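Local coordinates for protein transcriptional regulator, BadM/Rrf2 family (PDB 4CIC) that probably binds DNA as a transcription factor of the Rrf2 family, an IscR linked to the regulation of iron-sulfur cluster biogenesis, at residues 16-21 with 57-62; 21-26 with 135-140; 30-35 with 45-50. The protein carries 3 engineered substitutions. One frame throughout, in Å; residues are numbered along the deposited sequence.

Contact 1. Residues 16-21 with 57-62; sequences QAMFDL and GLVKSV
M18 and L21, one helical turn apart on helix 9-23, meet the start of strand 59-62 chiefly through a single methyl group, CG1 of V59. In the conformer described, the sulfur SD of M18 lies 3.5 Å from V59 CG1, and L21 CD1 reaches the same V59 CG1 at 3.6 Å; V59 has a second conformer, which makes the exact methyl position less certain. The M18 chain bends twice, at chi2 (-69°) and chi3 (-66°); its CE thereby turns to L58, 4.0 Å from L58 CB and 3.9 Å from the carbonyl O of L58. The side chains of M18 and L58 cross at about a right angle, as do those of L21 and V59. All four touching residues are buried, and the interface between these segments is apolar, burying 149 Å². L71 of the paired strand 68-71 touches both M18 and L21, and L53 of helix 43-55 touches M18 and L58, extending the core. Looseness begins beyond V59: the strand runs away from the helix, K60 and S61 are exposed, and the side chain of K60 comes no nearer than 8.5 Å to 16-21. Backbone hydrogen bonds join K60 to I70 and V62 to G68, pairing strands 59-62 and 68-71 as the antiparallel two-stranded wing packed against the helical core of a winged helix-turn-helix domain.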
ATOM      1  N   GLN A  16       9.408 -13.241   4.659  1.00 18.64           N
ATOM      2  CA  GLN A  16      10.719 -13.603   5.222  1.00 20.96           C
ATOM      3  C   GLN A  16      10.881 -15.110   5.320  1.00 20.17           C
ATOM      4  O   GLN A  16      11.951 -15.641   5.023  1.00 21.95           O
ATOM      5  CB  GLN A  16      10.932 -13.025   6.622  1.00 21.40           C
ATOM      6  CG  GLN A  16      11.352 -11.576   6.645  1.00 29.31           C
ATOM      7  CD  GLN A  16      11.695 -11.126   8.055  1.00 42.75           C
ATOM      8  OE1 GLN A  16      10.817 -10.752   8.830  1.00 56.34           O
ATOM      9  NE2 GLN A  16      12.972 -11.175   8.395  1.00 42.90           N
ATOM     10  N   ALA A  17       9.837 -15.799   5.768  1.00 18.12           N
ATOM     11  CA  ALA A  17       9.962 -17.245   5.998  1.00 19.63           C
ATOM     12  C   ALA A  17      10.066 -17.975   4.660  1.00 19.39           C
ATOM     13  O   ALA A  17      10.850 -18.930   4.517  1.00 19.03           O
ATOM     14  CB  ALA A  17       8.764 -17.746   6.785  1.00 20.22           C
ATOM     15  N   MET A  18       9.292 -17.509   3.672  1.00 19.47           N
ATOM     16  CA  MET A  18       9.318 -18.136   2.353  1.00 18.28           C
ATOM     17  C   MET A  18      10.653 -17.886   1.689  1.00 20.36           C
ATOM     18  O   MET A  18      11.183 -18.767   1.008  1.00 19.05           O
ATOM     19  CB  MET A  18       8.174 -17.624   1.470  1.00 17.59           C
ATOM     20  CG  MET A  18       6.790 -18.111   1.937  1.00 17.14           C
ATOM     21  SD  MET A  18       6.625 -19.915   1.660  1.00 20.75           S
ATOM     22  CE  MET A  18       6.664 -19.999  -0.114  1.00 19.09           C
ATOM     23  N   PHE A  19      11.217 -16.702   1.905  1.00 15.47           N
ATOM     24  CA  PHE A  19      12.525 -16.411   1.330  1.00 16.96           C
ATOM     25  C   PHE A  19      13.611 -17.267   1.990  1.00 22.33           C
ATOM     26  O   PHE A  19      14.519 -17.764   1.319  1.00 20.26           O
ATOM     27  CB  PHE A  19      12.875 -14.919   1.396  1.00 20.92           C
ATOM     28  CG  PHE A  19      14.195 -14.602   0.758  1.00 18.18           C
ATOM     29  CD1 PHE A  19      14.377 -14.780  -0.609  1.00 21.29           C
ATOM     30  CD2 PHE A  19      15.263 -14.183   1.524  1.00 22.55           C
ATOM     31  CE1 PHE A  19      15.624 -14.527  -1.205  1.00 19.48           C
ATOM     32  CE2 PHE A  19      16.500 -13.938   0.942  1.00 32.78           C
ATOM     33  CZ  PHE A  19      16.669 -14.095  -0.432  1.00 24.83           C
ATOM     34  N   ASP A  20      13.526 -17.432   3.303  1.00 17.57           N
ATOM     35  CA  ASP A  20      14.491 -18.308   3.990  1.00 18.76           C
ATOM     36  C   ASP A  20      14.411 -19.717   3.406  1.00 18.66           C
ATOM     37  O   ASP A  20      15.452 -20.356   3.113  1.00 20.41           O
ATOM     38  CB  ASP A  20      14.227 -18.299   5.502  1.00 22.44           C
ATOM     39  CG  ASP A  20      15.256 -19.117   6.292  1.00 24.70           C
ATOM     40  OD1 ASP A  20      15.229 -20.362   6.209  1.00 26.58           O
ATOM     41  OD2 ASP A  20      16.085 -18.498   7.008  1.00 31.73           O
ATOM     42  N   LEU A  21      13.198 -20.232   3.213  1.00 18.00           N
ATOM     43  CA  LEU A  21      13.073 -21.527   2.533  1.00 21.06           C
ATOM     44  C   LEU A  21      13.660 -21.525   1.113  1.00 20.54           C
ATOM     45  O   LEU A  21      14.303 -22.495   0.693  1.00 20.05           O
ATOM     46  CB  LEU A  21      11.613 -21.986   2.507  1.00 16.56           C
ATOM     47  CG  LEU A  21      11.027 -22.336   3.874  1.00 17.05           C
ATOM     48  CD1 LEU A  21       9.516 -22.525   3.775  1.00 23.35           C
ATOM     49  CD2 LEU A  21      11.674 -23.662   4.336  1.00 17.87           C
ATOM     50  N   GLY A  57      -0.245 -25.180  -0.404  1.00 27.03           N
ATOM     51  CA  GLY A  57       0.588 -25.894  -1.352  1.00 28.30           C
ATOM     52  C   GLY A  57       1.858 -25.124  -1.678  1.00 28.56           C
ATOM     53  O   GLY A  57       2.512 -25.402  -2.684  1.00 29.13           O
ATOM     54  N   LEU A  58       2.213 -24.168  -0.825  1.00 23.57           N
ATOM     55  CA  LEU A  58       3.427 -23.373  -1.014  1.00 21.45           C
ATOM     56  C   LEU A  58       4.632 -23.993  -0.306  1.00 26.50           C
ATOM     57  O   LEU A  58       5.769 -23.757  -0.694  1.00 24.80           O
ATOM     58  CB  LEU A  58       3.237 -21.935  -0.532  1.00 24.13           C
ATOM     59  CG  LEU A  58       2.456 -21.066  -1.525  1.00 26.83           C
ATOM     60  CD1 LEU A  58       2.184 -19.677  -0.957  1.00 26.39           C
ATOM     61  CD2 LEU A  58       3.246 -20.982  -2.836  1.00 27.44           C
ATOM     62  N   VAL A  59       4.367 -24.740   0.761  1.00 23.83           N
ATOM     63  CA  VAL A  59       5.439 -25.427   1.469  0.51 22.33           C
ATOM     64  C   VAL A  59       4.991 -26.830   1.807  1.00 22.43           C
ATOM     65  O   VAL A  59       3.797 -27.128   1.859  1.00 24.66           O
ATOM     66  CB  VAL A  59       5.845 -24.717   2.776  0.51 23.36           C
ATOM     67  CG1 VAL A  59       6.219 -23.259   2.516  0.51 21.96           C
ATOM     68  CG2 VAL A  59       4.739 -24.818   3.792  0.51 19.38           C
ATOM     69  N   LYS A  60       5.964 -27.717   1.979  1.00 22.46           N
ATOM     70  CA  LYS A  60       5.641 -29.086   2.340  1.00 25.71           C
ATOM     71  C   LYS A  60       6.555 -29.548   3.464  1.00 29.78           C
ATOM     72  O   LYS A  60       7.657 -29.027   3.646  1.00 27.35           O
ATOM     73  CB  LYS A  60       5.745 -30.016   1.129  1.00 31.10           C
ATOM     74  CG  LYS A  60       7.067 -29.937   0.406  1.00 33.96           C
ATOM     75  CD  LYS A  60       7.131 -30.902  -0.774  1.00 46.23           C
ATOM     76  CE  LYS A  60       7.158 -32.345  -0.316  1.00 58.96           C
ATOM     77  NZ  LYS A  60       7.204 -33.271  -1.484  1.00 65.38           N
ATOM     78  N   SER A  61       6.061 -30.512   4.227  1.00 34.92           N
ATOM     79  CA  SER A  61       6.794 -31.106   5.322  1.00 40.06           C
ATOM     80  C   SER A  61       7.396 -32.421   4.850  1.00 33.07           C
ATOM     81  O   SER A  61       6.786 -33.145   4.059  1.00 37.36           O
ATOM     82  CB  SER A  61       5.850 -31.357   6.498  1.00 43.39           C
ATOM     83  OG  SER A  61       6.466 -32.166   7.481  1.00 52.19           O
ATOM     84  N   VAL A  62       8.602 -32.723   5.317  1.00 36.02           N
ATOM     85  CA  VAL A  62       9.230 -33.997   4.996  1.00 42.66           C
ATOM     86  C   VAL A  62       9.631 -34.724   6.289  1.00 54.88           C
ATOM     87  O   VAL A  62       9.946 -34.088   7.295  1.00 56.01           O
ATOM     88  CB  VAL A  62      10.444 -33.800   4.084  1.00 48.76           C
ATOM     89  CG1 VAL A  62      10.045 -33.077   2.809  1.00 48.33           C
ATOM     90  CG2 VAL A  62      11.487 -33.013   4.800  1.00 46.20           C
TER

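Contact 2. Residues 21-26 with 135-140; sequences LAQHFG and DMLKDA
Helix 133-143, which follows the long helix 112-129, packs here across the C-terminal end of helix 9-23, and L137 is the side chain that reaches A22 and Q23. Its two methyls divide the work. CD1 lies 3.7 Å from the carbonyl O of A22 and also touches A22 CB, whereas L137 CD2 sits 3.7 Å from both Q23 CG and the backbone Q23 N. A22 CB faces the fork of the leucine, 4.1 Å from L137 CD2. The chi1 of -72° sets L137 CG opposite its own carbonyl carbon, and with chi2 near 173° the branched end is carried closer to helix 9-23 than its CB direction alone would suggest. This joins the helical core of the winged helix-turn-helix fold to helix 133-143, with F19 of helix 9-23 touching L137 and A140. An alanine in place of L137 would lose both methyls and is likely to open a gap over A22 while leaving Q23 CG without its apolar neighbour. The same helix also reaches the second subunit, M136 packing on T113 of that subunit. Q23 is exposed and its aliphatic part runs obliquely past L137, with CG rather than the amide making the closest side-chain approach.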
ATOM      1  N   LEU A  21      13.198 -20.232   3.213  1.00 18.00           N
ATOM      2  CA  LEU A  21      13.073 -21.527   2.533  1.00 21.06           C
ATOM      3  C   LEU A  21      13.660 -21.525   1.113  1.00 20.54           C
ATOM      4  O   LEU A  21      14.303 -22.495   0.693  1.00 20.05           O
ATOM      5  CB  LEU A  21      11.613 -21.986   2.507  1.00 16.56           C
ATOM      6  CG  LEU A  21      11.027 -22.336   3.874  1.00 17.05           C
ATOM      7  CD1 LEU A  21       9.516 -22.525   3.775  1.00 23.35           C
ATOM      8  CD2 LEU A  21      11.674 -23.662   4.336  1.00 17.87           C
ATOM      9  N   ALA A  22      13.472 -20.434   0.372  1.00 17.48           N
ATOM     10  CA  ALA A  22      14.075 -20.332  -0.965  1.00 19.39           C
ATOM     11  C   ALA A  22      15.599 -20.430  -0.912  1.00 21.09           C
ATOM     12  O   ALA A  22      16.233 -21.078  -1.771  1.00 20.91           O
ATOM     13  CB  ALA A  22      13.639 -19.010  -1.670  1.00 18.02           C
ATOM     14  N   GLN A  23      16.186 -19.785   0.097  1.00 19.47           N
ATOM     15  CA  GLN A  23      17.642 -19.798   0.294  1.00 17.41           C
ATOM     16  C   GLN A  23      18.165 -21.174   0.629  1.00 20.27           C
ATOM     17  O   GLN A  23      19.347 -21.436   0.451  1.00 24.64           O
ATOM     18  CB  GLN A  23      18.055 -18.846   1.417  1.00 20.41           C
ATOM     19  CG  GLN A  23      17.889 -17.385   0.980  1.00 21.97           C
ATOM     20  CD  GLN A  23      18.357 -16.390   2.038  1.00 37.21           C
ATOM     21  OE1 GLN A  23      17.765 -16.280   3.114  1.00 36.08           O
ATOM     22  NE2 GLN A  23      19.415 -15.649   1.726  1.00 34.96           N
ATOM     23  N   HIS A  24      17.290 -22.049   1.111  1.00 18.64           N
ATOM     24  CA  HIS A  24      17.726 -23.404   1.468  1.00 21.19           C
ATOM     25  C   HIS A  24      17.161 -24.491   0.561  1.00 22.35           C
ATOM     26  O   HIS A  24      17.323 -25.685   0.840  1.00 23.70           O
ATOM     27  CB  HIS A  24      17.354 -23.694   2.926  1.00 23.33           C
ATOM     28  CG  HIS A  24      18.099 -22.843   3.906  1.00 24.57           C
ATOM     29  ND1 HIS A  24      17.680 -21.588   4.273  1.00 25.96           N
ATOM     30  CD2 HIS A  24      19.253 -23.072   4.585  1.00 24.13           C
ATOM     31  CE1 HIS A  24      18.539 -21.070   5.137  1.00 31.62           C
ATOM     32  NE2 HIS A  24      19.501 -21.953   5.340  1.00 28.43           N
ATOM     33  N   PHE A  25      16.516 -24.093  -0.532  1.00 19.30           N
ATOM     34  CA  PHE A  25      15.772 -25.017  -1.384  1.00 19.55           C
ATOM     35  C   PHE A  25      16.653 -26.135  -1.932  1.00 23.19           C
ATOM     36  O   PHE A  25      16.267 -27.290  -1.901  1.00 21.92           O
ATOM     37  CB  PHE A  25      15.109 -24.242  -2.522  1.00 22.36           C
ATOM     38  CG  PHE A  25      14.174 -25.064  -3.388  1.00 20.90           C
ATOM     39  CD1 PHE A  25      13.170 -25.834  -2.825  1.00 25.35           C
ATOM     40  CD2 PHE A  25      14.279 -25.008  -4.765  1.00 23.14           C
ATOM     41  CE1 PHE A  25      12.305 -26.573  -3.638  1.00 27.10           C
ATOM     42  CE2 PHE A  25      13.405 -25.710  -5.591  1.00 20.65           C
ATOM     43  CZ  PHE A  25      12.420 -26.500  -5.024  1.00 24.21           C
ATOM     44  N   GLY A  26      17.824 -25.775  -2.438  1.00 20.16           N
ATOM     45  CA  GLY A  26      18.724 -26.768  -3.004  1.00 20.74           C
ATOM     46  C   GLY A  26      19.269 -27.730  -1.969  1.00 25.16           C
ATOM     47  O   GLY A  26      19.440 -28.929  -2.226  1.00 24.02           O
ATOM     48  N   ASP A 135      13.839 -14.205  -8.162  1.00 19.81           N
ATOM     49  CA  ASP A 135      14.358 -12.853  -8.323  1.00 19.74           C
ATOM     50  C   ASP A 135      15.001 -12.370  -7.022  1.00 24.96           C
ATOM     51  O   ASP A 135      16.051 -11.719  -7.031  1.00 26.22           O
ATOM     52  CB  ASP A 135      13.217 -11.881  -8.655  1.00 21.63           C
ATOM     53  CG  ASP A 135      12.666 -12.038 -10.070  1.00 38.65           C
ATOM     54  OD1 ASP A 135      13.441 -12.306 -11.003  1.00 33.74           O
ATOM     55  OD2 ASP A 135      11.436 -11.851 -10.248  1.00 28.46           O
ATOM     56  N   MET A 136      14.339 -12.659  -5.907  1.00 19.16           N
ATOM     57  CA  MET A 136      14.866 -12.277  -4.602  1.00 18.92           C
ATOM     58  C   MET A 136      16.192 -13.004  -4.304  1.00 19.50           C
ATOM     59  O   MET A 136      17.139 -12.400  -3.789  1.00 20.98           O
ATOM     60  CB  MET A 136      13.813 -12.531  -3.512  1.00 19.41           C
ATOM     61  CG  MET A 136      12.569 -11.577  -3.605  1.00 18.77           C
ATOM     62  SD  MET A 136      11.339 -12.059  -2.393  1.00 21.19           S
ATOM     63  CE  MET A 136      12.097 -11.566  -0.853  1.00 19.88           C
ATOM     64  N   LEU A 137      16.275 -14.275  -4.670  1.00 20.05           N
ATOM     65  CA  LEU A 137      17.548 -15.000  -4.521  1.00 22.21           C
ATOM     66  C   LEU A 137      18.691 -14.356  -5.306  1.00 24.99           C
ATOM     67  O   LEU A 137      19.815 -14.225  -4.800  1.00 27.25           O
ATOM     68  CB  LEU A 137      17.393 -16.466  -4.936  1.00 18.13           C
ATOM     69  CG  LEU A 137      16.598 -17.380  -4.006  1.00 22.17           C
ATOM     70  CD1 LEU A 137      16.398 -18.750  -4.663  1.00 22.03           C
ATOM     71  CD2 LEU A 137      17.310 -17.545  -2.672  1.00 23.76           C
ATOM     72  N   LYS A 138      18.410 -13.976  -6.551  1.00 26.55           N
ATOM     73  CA  LYS A 138      19.386 -13.252  -7.359  1.00 28.46           C
ATOM     74  C   LYS A 138      19.816 -11.921  -6.741  1.00 28.25           C
ATOM     75  O   LYS A 138      21.015 -11.622  -6.669  1.00 30.48           O
ATOM     76  CB  LYS A 138      18.861 -13.045  -8.775  1.00 34.08           C
ATOM     77  CG  LYS A 138      18.729 -14.341  -9.546  1.00 34.06           C
ATOM     78  CD  LYS A 138      18.108 -14.107 -10.907  1.00 49.03           C
ATOM     79  CE  LYS A 138      18.049 -15.396 -11.694  1.00 54.65           C
ATOM     80  NZ  LYS A 138      17.673 -15.165 -13.117  1.00 66.78           N
ATOM     81  N   ASP A 139      18.845 -11.120  -6.302  1.00 27.88           N
ATOM     82  CA  ASP A 139      19.159  -9.855  -5.648  1.00 32.78           C
ATOM     83  C   ASP A 139      19.997 -10.052  -4.380  1.00 39.94           C
ATOM     84  O   ASP A 139      20.941  -9.296  -4.131  1.00 37.38           O
ATOM     85  CB  ASP A 139      17.880  -9.080  -5.341  1.00 31.73           C
ATOM     86  CG  ASP A 139      17.255  -8.479  -6.585  1.00 56.53           C
ATOM     87  OD1 ASP A 139      17.661  -8.867  -7.703  1.00 51.76           O
ATOM     88  OD2 ASP A 139      16.359  -7.618  -6.446  1.00 65.34           O
ATOM     89  N   ALA A 140      19.657 -11.077  -3.600  1.00 40.05           N
ATOM     90  CA  ALA A 140      20.375 -11.401  -2.368  1.00 44.29           C
ATOM     91  C   ALA A 140      21.840 -11.702  -2.640  1.00 45.58           C
ATOM     92  O   ALA A 140      22.710 -11.372  -1.837  1.00 58.97           O
ATOM     93  CB  ALA A 140      19.726 -12.588  -1.662  1.00 43.93           C
TER

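Contact 3. Residues 30-35 with 45-50; sequences VSLKSI and YLEQLI
In L46, CG is turned away from the backbone N, and chi1 (-177°) and chi2 (58°) together carry CD2 to the first turn of helix 32-39, where L32 and I35 receive it. Helices 32-39 and 43-55 are the paired helices of the helix-turn-helix motif, the second being the recognition helix by analogy with other winged-helix proteins. L46 CD2 lies 3.7 Å from I35 CG2, the two side chains crossing at about a right angle, and approaches the carbonyl O of L32 at 3.4 Å. L32 is the other main contributor: the side chains of L32 and I50 slide past each other in opposite directions, L32 CD2 3.7 Å from I50 CG1. E47, exposed, contributes its CA, 4.0 Å from L32 CD1, and the CG of its chain. The buried side continues into neighbouring elements, since A17 of helix 9-23 touches L46 and Y69 of strand 68-71 touches both L32 and I50. The start of helix 32-39 is fixed by S31 at the N-cap, whose OG accepts from S34 N at 3.1 Å with an N-H...O angle of 150°. S34 answers through its own hydroxyl, OG donating to S31 O over 2.7 Å with the donor tilted modestly from the carbonyl plane.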
ATOM      1  N   VAL A  30      14.674 -27.731   6.172  1.00 20.68           N
ATOM      2  CA  VAL A  30      15.186 -27.109   7.383  1.00 22.41           C
ATOM      3  C   VAL A  30      14.093 -27.072   8.442  1.00 30.13           C
ATOM      4  O   VAL A  30      12.906 -27.149   8.133  1.00 27.33           O
ATOM      5  CB  VAL A  30      15.721 -25.691   7.119  1.00 23.01           C
ATOM      6  CG1 VAL A  30      16.927 -25.753   6.186  1.00 27.51           C
ATOM      7  CG2 VAL A  30      14.616 -24.805   6.523  1.00 24.84           C
ATOM      8  N   SER A  31      14.494 -26.969   9.699  1.00 27.01           N
ATOM      9  CA  SER A  31      13.527 -26.948  10.780  1.00 27.87           C
ATOM     10  C   SER A  31      12.906 -25.564  10.918  1.00 29.08           C
ATOM     11  O   SER A  31      13.520 -24.556  10.552  1.00 30.90           O
ATOM     12  CB  SER A  31      14.197 -27.332  12.094  1.00 34.72           C
ATOM     13  OG  SER A  31      15.145 -26.354  12.477  1.00 32.92           O
ATOM     14  N   LEU A  32      11.695 -25.503  11.462  1.00 33.80           N
ATOM     15  CA  LEU A  32      11.085 -24.209  11.737  1.00 38.92           C
ATOM     16  C   LEU A  32      11.911 -23.411  12.739  1.00 26.86           C
ATOM     17  O   LEU A  32      12.043 -22.200  12.613  1.00 25.15           O
ATOM     18  CB  LEU A  32       9.641 -24.354  12.225  1.00 41.35           C
ATOM     19  CG  LEU A  32       8.647 -24.725  11.126  1.00 48.20           C
ATOM     20  CD1 LEU A  32       7.219 -24.426  11.561  1.00 49.33           C
ATOM     21  CD2 LEU A  32       8.986 -23.994   9.828  1.00 46.72           C
ATOM     22  N   LYS A  33      12.476 -24.093  13.731  1.00 27.66           N
ATOM     23  CA  LYS A  33      13.326 -23.413  14.707  1.00 25.31           C
ATOM     24  C   LYS A  33      14.481 -22.678  14.030  1.00 26.42           C
ATOM     25  O   LYS A  33      14.813 -21.551  14.409  1.00 27.46           O
ATOM     26  CB  LYS A  33      13.876 -24.395  15.743  1.00 38.92           C
ATOM     27  CG  LYS A  33      14.823 -23.743  16.735  1.00 47.65           C
ATOM     28  CD  LYS A  33      15.505 -24.771  17.626  1.00 54.38           C
ATOM     29  CE  LYS A  33      16.549 -24.110  18.517  1.00 61.09           C
ATOM     30  NZ  LYS A  33      17.206 -25.087  19.429  1.00 67.06           N
ATOM     31  N   SER A  34      15.089 -23.313  13.026  1.00 26.54           N
ATOM     32  CA  SER A  34      16.210 -22.691  12.329  1.00 27.75           C
ATOM     33  C   SER A  34      15.774 -21.453  11.551  1.00 27.46           C
ATOM     34  O   SER A  34      16.512 -20.466  11.480  1.00 26.11           O
ATOM     35  CB  SER A  34      16.930 -23.689  11.407  1.00 24.82           C
ATOM     36  OG  SER A  34      16.170 -23.974  10.232  1.00 27.22           O
ATOM     37  N   ILE A  35      14.580 -21.504  10.972  1.00 24.76           N
ATOM     38  CA  ILE A  35      14.040 -20.340  10.255  1.00 23.53           C
ATOM     39  C   ILE A  35      13.808 -19.196  11.232  1.00 26.48           C
ATOM     40  O   ILE A  35      14.193 -18.043  10.982  1.00 25.74           O
ATOM     41  CB  ILE A  35      12.722 -20.678   9.531  1.00 22.88           C
ATOM     42  CG1 ILE A  35      12.976 -21.667   8.385  1.00 23.10           C
ATOM     43  CG2 ILE A  35      12.062 -19.393   8.980  1.00 24.84           C
ATOM     44  CD1 ILE A  35      11.692 -22.204   7.747  1.00 27.31           C
ATOM     45  N   TYR A  45       4.406 -17.973  16.186  1.00 26.74           N
ATOM     46  CA  TYR A  45       3.787 -17.240  15.090  1.00 25.56           C
ATOM     47  C   TYR A  45       4.121 -17.953  13.793  1.00 23.41           C
ATOM     48  O   TYR A  45       3.251 -18.150  12.934  1.00 23.25           O
ATOM     49  CB  TYR A  45       4.311 -15.797  15.062  1.00 22.17           C
ATOM     50  CG  TYR A  45       3.543 -14.860  14.158  1.00 25.29           C
ATOM     51  CD1 TYR A  45       3.751 -14.855  12.785  1.00 27.45           C
ATOM     52  CD2 TYR A  45       2.623 -13.973  14.684  1.00 24.94           C
ATOM     53  CE1 TYR A  45       3.046 -13.991  11.959  1.00 33.25           C
ATOM     54  CE2 TYR A  45       1.922 -13.102  13.867  1.00 25.87           C
ATOM     55  CZ  TYR A  45       2.134 -13.116  12.513  1.00 27.71           C
ATOM     56  OH  TYR A  45       1.422 -12.243  11.705  1.00 26.66           O
ATOM     57  N   LEU A  46       5.392 -18.338  13.657  1.00 23.85           N
ATOM     58  CA  LEU A  46       5.869 -19.035  12.464  1.00 23.27           C
ATOM     59  C   LEU A  46       5.137 -20.361  12.246  1.00 29.49           C
ATOM     60  O   LEU A  46       4.787 -20.699  11.117  1.00 26.56           O
ATOM     61  CB  LEU A  46       7.377 -19.276  12.549  1.00 25.77           C
ATOM     62  CG  LEU A  46       8.003 -19.944  11.318  1.00 29.16           C
ATOM     63  CD1 LEU A  46       7.752 -19.103  10.076  1.00 30.75           C
ATOM     64  CD2 LEU A  46       9.496 -20.141  11.537  1.00 36.53           C
ATOM     65  N   GLU A  47       4.912 -21.111  13.327  1.00 25.16           N
ATOM     66  CA  GLU A  47       4.166 -22.369  13.246  1.00 24.83           C
ATOM     67  C   GLU A  47       2.811 -22.163  12.593  1.00 23.62           C
ATOM     68  O   GLU A  47       2.382 -22.953  11.741  1.00 24.12           O
ATOM     69  CB  GLU A  47       3.910 -22.952  14.638  1.00 32.03           C
ATOM     70  CG  GLU A  47       5.084 -23.605  15.329  1.00 54.63           C
ATOM     71  CD  GLU A  47       4.664 -24.248  16.644  1.00 73.64           C
ATOM     72  OE1 GLU A  47       3.471 -24.116  17.009  1.00 77.99           O
ATOM     73  OE2 GLU A  47       5.513 -24.882  17.309  1.00 81.43           O
ATOM     74  N   GLN A  48       2.122 -21.109  13.025  1.00 21.40           N
ATOM     75  CA  GLN A  48       0.797 -20.839  12.501  1.00 22.00           C
ATOM     76  C   GLN A  48       0.843 -20.385  11.051  1.00 21.54           C
ATOM     77  O   GLN A  48      -0.024 -20.738  10.257  1.00 23.99           O
ATOM     78  CB  GLN A  48       0.072 -19.820  13.385  1.00 19.57           C
ATOM     79  CG  GLN A  48      -0.213 -20.389  14.772  1.00 22.32           C
ATOM     80  CD  GLN A  48      -0.972 -19.427  15.663  1.00 24.49           C
ATOM     81  OE1 GLN A  48      -1.910 -18.777  15.217  1.00 24.43           O
ATOM     82  NE2 GLN A  48      -0.580 -19.348  16.934  1.00 25.38           N
ATOM     83  N   LEU A  49       1.856 -19.586  10.720  0.61 17.43           N
ATOM     84  CA  LEU A  49       2.048 -19.120   9.352  0.61 24.24           C
ATOM     85  C   LEU A  49       2.214 -20.299   8.419  0.61 27.72           C
ATOM     86  O   LEU A  49       1.494 -20.447   7.424  0.61 23.52           O
ATOM     87  CB  LEU A  49       3.311 -18.268   9.264  0.61 32.04           C
ATOM     88  CG  LEU A  49       3.180 -16.764   9.440  0.61 28.95           C
ATOM     89  CD1 LEU A  49       4.562 -16.138   9.324  0.61 20.33           C
ATOM     90  CD2 LEU A  49       2.244 -16.201   8.381  0.61 26.22           C
ATOM     91  N   ILE A  50       3.183 -21.134   8.764  1.00 25.72           N
ATOM     92  CA  ILE A  50       3.579 -22.266   7.935  1.00 25.08           C
ATOM     93  C   ILE A  50       2.395 -23.188   7.705  1.00 29.17           C
ATOM     94  O   ILE A  50       2.248 -23.757   6.626  1.00 31.94           O
ATOM     95  CB  ILE A  50       4.729 -23.041   8.592  1.00 27.76           C
ATOM     96  CG1 ILE A  50       6.012 -22.216   8.512  1.00 35.57           C
ATOM     97  CG2 ILE A  50       4.929 -24.423   7.924  1.00 33.07           C
ATOM     98  CD1 ILE A  50       6.650 -22.226   7.137  1.00 38.38           C
TER

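Contacts 1 and 3 are buried and contact 2 only partly so. Helix 9-23 serves contacts 1 and 2, which share L21; of these two, L21 packs across the segments in contact 1 alone. They touch through F19, on M136, L137 and A140. Contact 3 joins helices 32-39 and 43-55, which lie in sequence between helix 9-23 and strand 59-62, and meets contact 1 where L21 CD2 lies 3.7 Å from I35 CD1. Side-chain packing is apolar throughout, with some methyls against carbonyl oxygens: thioether and valine methyl at the wing, one leucine fork from helix 133-143 onto the end of helix 9-23, leucines and isoleucines in contact 3, which alone has a polar N-cap beside it. Contacts 1 and 2 also approach the second subunit.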